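Local coordinates for protein aminoglycoside Nucleotidyltransferase (2")-Ia (Pseudomonas aeruginosa, PDB 5CFT) that confers resistance to gentamicin, tobramycin, kanamycin and related aminoglycosides by adenylating their 2''-hydroxyl group, at residues I53-P58 / E91-E96. Sequence-based numbering, arbitrary orientation.
Sequences IDLTFP and ELLDCE. With MN (manganese (II) ion), chain C; MN (manganese (II) ion), chain B; 51G (gentamicin C1), chain E; APC (diphosphomethylphosphonic acid adenosyl ester), chain D.
The Phe-57 ring meets strand 91-96 at its edge, where the backbone carbonyl carbon of Cys-95 lies near the ring plane; its CE2 comes to 3.3 Å from Glu-96 C and also touches Cys-95 CB. Chi1 of 65° sets the ring between the backbone N and carbonyl carbon of Phe-57, which brings its CD2–CE2 edge against the neighbouring strand. The other flat groups are the carboxylates of Asp-54 and Asp-94, side by side on the sheet face that also carries Thr-56 and Glu-96, with planes 59° apart. Asp-54 OD1 and Asp-94 OD2 are only 3.1 Å apart because both bind the same manganese, each at 2.3 Å, together with O2A of the nucleotide analogue and O6 of gentamicin. Asp-54 OD2 turns to the second manganese, at 2.1 Å, so one carboxylate bridges the pair; Asp-52 joins both sites. Asp-94 OD1 is held by Tyr-82 OH. Farther along, the extended Glu-96 grips two gentamicin amines, OE1 to N2 (2.7 Å) and OE2 to N4 (2.8 Å). Five backbone hydrogen bonds join the two parallel strands, from Ile-53 N to Leu-92 O through to Phe-57 N to Glu-96 O. On the face of Ile-53, Leu-55, Leu-93 and Cys-95, Leu-93 CD2 packs against Ile-53 CB (3.7 Å), with helices 11-26 and 62-71 packing on this face. Carboxylates on adjacent strands holding two metals against a triphosphate are the hallmark of the nucleotidyltransferase active site.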
# COMPACT_ATOMS: atom_id res chain seq x y z
N ILE A 53 -4.29 1.50 -7.42
CA ILE A 53 -3.10 0.80 -6.98
C ILE A 53 -2.39 1.72 -6.01
O ILE A 53 -2.00 2.83 -6.40
CB ILE A 53 -2.22 0.48 -8.15
CG1 ILE A 53 -2.90 -0.48 -9.16
CG2 ILE A 53 -0.94 -0.19 -7.71
CD1 ILE A 53 -2.25 -0.49 -10.56
N ASP A 54 -2.28 1.33 -4.75
CA ASP A 54 -1.56 2.05 -3.72
C ASP A 54 -0.12 1.59 -3.69
O ASP A 54 0.15 0.40 -3.63
CB ASP A 54 -2.24 1.82 -2.38
CG ASP A 54 -3.68 2.25 -2.36
OD1 ASP A 54 -3.96 3.48 -2.39
OD2 ASP A 54 -4.59 1.36 -2.34
N LEU A 55 0.81 2.55 -3.72
CA LEU A 55 2.24 2.27 -3.77
C LEU A 55 2.94 3.09 -2.70
O LEU A 55 2.64 4.30 -2.51
CB LEU A 55 2.82 2.65 -5.11
CG LEU A 55 2.35 1.84 -6.31
CD1 LEU A 55 2.98 2.44 -7.57
CD2 LEU A 55 2.71 0.38 -6.15
N THR A 56 3.92 2.49 -2.03
CA THR A 56 4.85 3.18 -1.14
C THR A 56 6.22 3.16 -1.81
O THR A 56 6.65 2.13 -2.32
CB THR A 56 4.95 2.53 0.26
OG1 THR A 56 3.66 2.52 0.88
CG2 THR A 56 5.88 3.28 1.14
N PHE A 57 6.90 4.30 -1.85
CA PHE A 57 8.18 4.45 -2.57
C PHE A 57 9.20 5.14 -1.67
O PHE A 57 8.85 5.94 -0.81
CB PHE A 57 7.99 5.24 -3.86
CG PHE A 57 7.56 6.67 -3.63
CD1 PHE A 57 8.48 7.70 -3.50
CD2 PHE A 57 6.23 7.00 -3.51
CE1 PHE A 57 8.06 8.97 -3.26
CE2 PHE A 57 5.84 8.27 -3.30
CZ PHE A 57 6.75 9.27 -3.14
N PRO A 58 10.49 4.91 -1.88
CA PRO A 58 11.53 5.67 -1.16
C PRO A 58 11.38 7.17 -1.43
O PRO A 58 11.54 7.56 -2.62
CB PRO A 58 12.83 5.08 -1.72
CG PRO A 58 12.46 3.69 -2.08
CD PRO A 58 11.07 3.79 -2.66
N GLU A 91 -5.89 4.07 -15.23
CA GLU A 91 -5.59 3.52 -13.92
C GLU A 91 -4.93 4.52 -13.02
O GLU A 91 -4.02 5.21 -13.41
CB GLU A 91 -4.71 2.30 -14.04
CG GLU A 91 -5.37 1.18 -14.85
CD GLU A 91 -6.56 0.54 -14.18
OE1 GLU A 91 -6.75 0.66 -12.96
OE2 GLU A 91 -7.32 -0.14 -14.91
N LEU A 92 -5.37 4.55 -11.76
CA LEU A 92 -4.85 5.46 -10.78
C LEU A 92 -3.83 4.83 -9.86
O LEU A 92 -4.07 3.74 -9.35
CB LEU A 92 -5.98 5.98 -9.93
CG LEU A 92 -5.71 7.18 -9.11
CD1 LEU A 92 -5.59 8.33 -10.09
CD2 LEU A 92 -6.93 7.34 -8.20
N LEU A 93 -2.70 5.52 -9.64
CA LEU A 93 -1.69 5.12 -8.71
C LEU A 93 -1.68 6.11 -7.57
O LEU A 93 -1.48 7.30 -7.82
CB LEU A 93 -0.30 5.09 -9.32
CG LEU A 93 -0.07 4.24 -10.52
CD1 LEU A 93 1.44 4.36 -10.90
CD2 LEU A 93 -0.49 2.82 -10.39
N ASP A 94 -1.83 5.64 -6.35
CA ASP A 94 -1.91 6.49 -5.16
C ASP A 94 -0.63 6.27 -4.39
O ASP A 94 -0.44 5.19 -3.81
CB ASP A 94 -3.16 6.09 -4.38
CG ASP A 94 -3.36 6.85 -3.13
OD1 ASP A 94 -2.59 7.75 -2.79
OD2 ASP A 94 -4.40 6.59 -2.48
N CYS A 95 0.27 7.23 -4.46
CA CYS A 95 1.69 7.01 -4.08
C CYS A 95 2.10 7.79 -2.85
O CYS A 95 1.92 9.01 -2.77
CB CYS A 95 2.61 7.42 -5.27
SG CYS A 95 2.24 6.55 -6.78
N GLU A 96 2.67 7.10 -1.86
CA GLU A 96 3.09 7.73 -0.63
C GLU A 96 4.57 7.41 -0.37
O GLU A 96 5.01 6.26 -0.56
CB GLU A 96 2.22 7.21 0.53
CG GLU A 96 2.58 7.79 1.80
CD GLU A 96 1.66 7.42 2.94
OE1 GLU A 96 1.34 6.27 3.09
OE2 GLU A 96 1.32 8.34 3.74
MN MN C . -5.80 4.76 -2.70
MN MN B . -6.55 1.42 -3.05
O6 51G E . -6.97 6.18 -1.26
C14 51G E . -7.39 7.28 -0.45
C15 51G E . -7.07 8.60 -1.14
N 51G E . -7.72 8.71 -2.44
C19 51G E . -6.80 9.13 -3.51
C16 51G E . -7.54 9.76 -0.26
C18 51G E . -7.15 11.10 -0.85
O5 51G E . -8.98 9.67 -0.27
C17 51G E . -6.97 9.60 1.15
O4 51G E . -7.20 8.31 1.70
C13 51G E . -6.72 7.22 0.92
O3 51G E . -5.33 7.37 0.80
C11 51G E . -4.47 6.81 1.82
C10 51G E . -3.12 6.50 1.16
N1 51G E . -3.22 5.58 0.01
C9 51G E . -2.15 5.95 2.21
C8 51G E . -1.95 6.95 3.36
N2 51G E . -1.00 6.39 4.35
C12 51G E . -4.27 7.82 2.94
O2 51G E . -5.50 8.03 3.65
C7 51G E . -3.27 7.34 3.98
O1 51G E . -3.00 8.44 4.86
C6 51G E . -2.92 8.19 6.25
C5 51G E . -3.86 9.14 7.01
N3 51G E . -5.22 9.08 6.47
C4 51G E . -3.31 10.55 6.83
C3 51G E . -1.90 10.57 7.37
O 51G E . -1.60 8.25 6.73
C2 51G E . -1.01 9.57 6.66
C1 51G E . 0.37 9.45 7.22
C 51G E . 0.33 9.15 8.71
N4 51G E . 1.15 8.42 6.52
C20 51G E . 2.57 8.48 6.83
PG APC D . -9.27 -0.46 -3.47
O1G APC D . -10.69 -0.59 -4.10
O2G APC D . -8.64 0.87 -3.80
O3G APC D . -8.42 -1.61 -3.67
PB APC D . -8.63 0.25 -0.81
O1B APC D . -8.79 -0.48 0.55
O2B APC D . -7.21 0.27 -1.32
O3B APC D . -9.49 -0.49 -1.87
PA APC D . -8.36 3.29 -0.85
O1A APC D . -9.13 4.58 -1.01
O2A APC D . -7.28 3.12 -1.92
C3A APC D . -9.39 1.86 -0.79
O5' APC D . -7.61 3.51 0.52
C5' APC D . -6.31 2.98 0.87
C4' APC D . -6.35 2.86 2.37
O4' APC D . -6.57 4.17 2.94
C3' APC D . -7.52 2.02 2.81
O3' APC D . -7.03 0.67 2.86
C2' APC D . -7.91 2.63 4.15
O2' APC D . -7.00 2.04 5.08
C1' APC D . -7.58 4.12 3.93
N9 APC D . -8.71 5.01 3.57
C8 APC D . -9.70 4.84 2.64
N7 APC D . -10.44 5.90 2.44
C5 APC D . -9.92 6.83 3.32
C6 APC D . -10.34 8.14 3.67
N6 APC D . -11.36 8.78 3.09
N1 APC D . -9.67 8.77 4.66
C2 APC D . -8.65 8.14 5.25
N3 APC D . -8.16 6.92 5.00
C4 APC D . -8.85 6.31 4.02
O HOH W 1 -6.07 -0.56 -4.06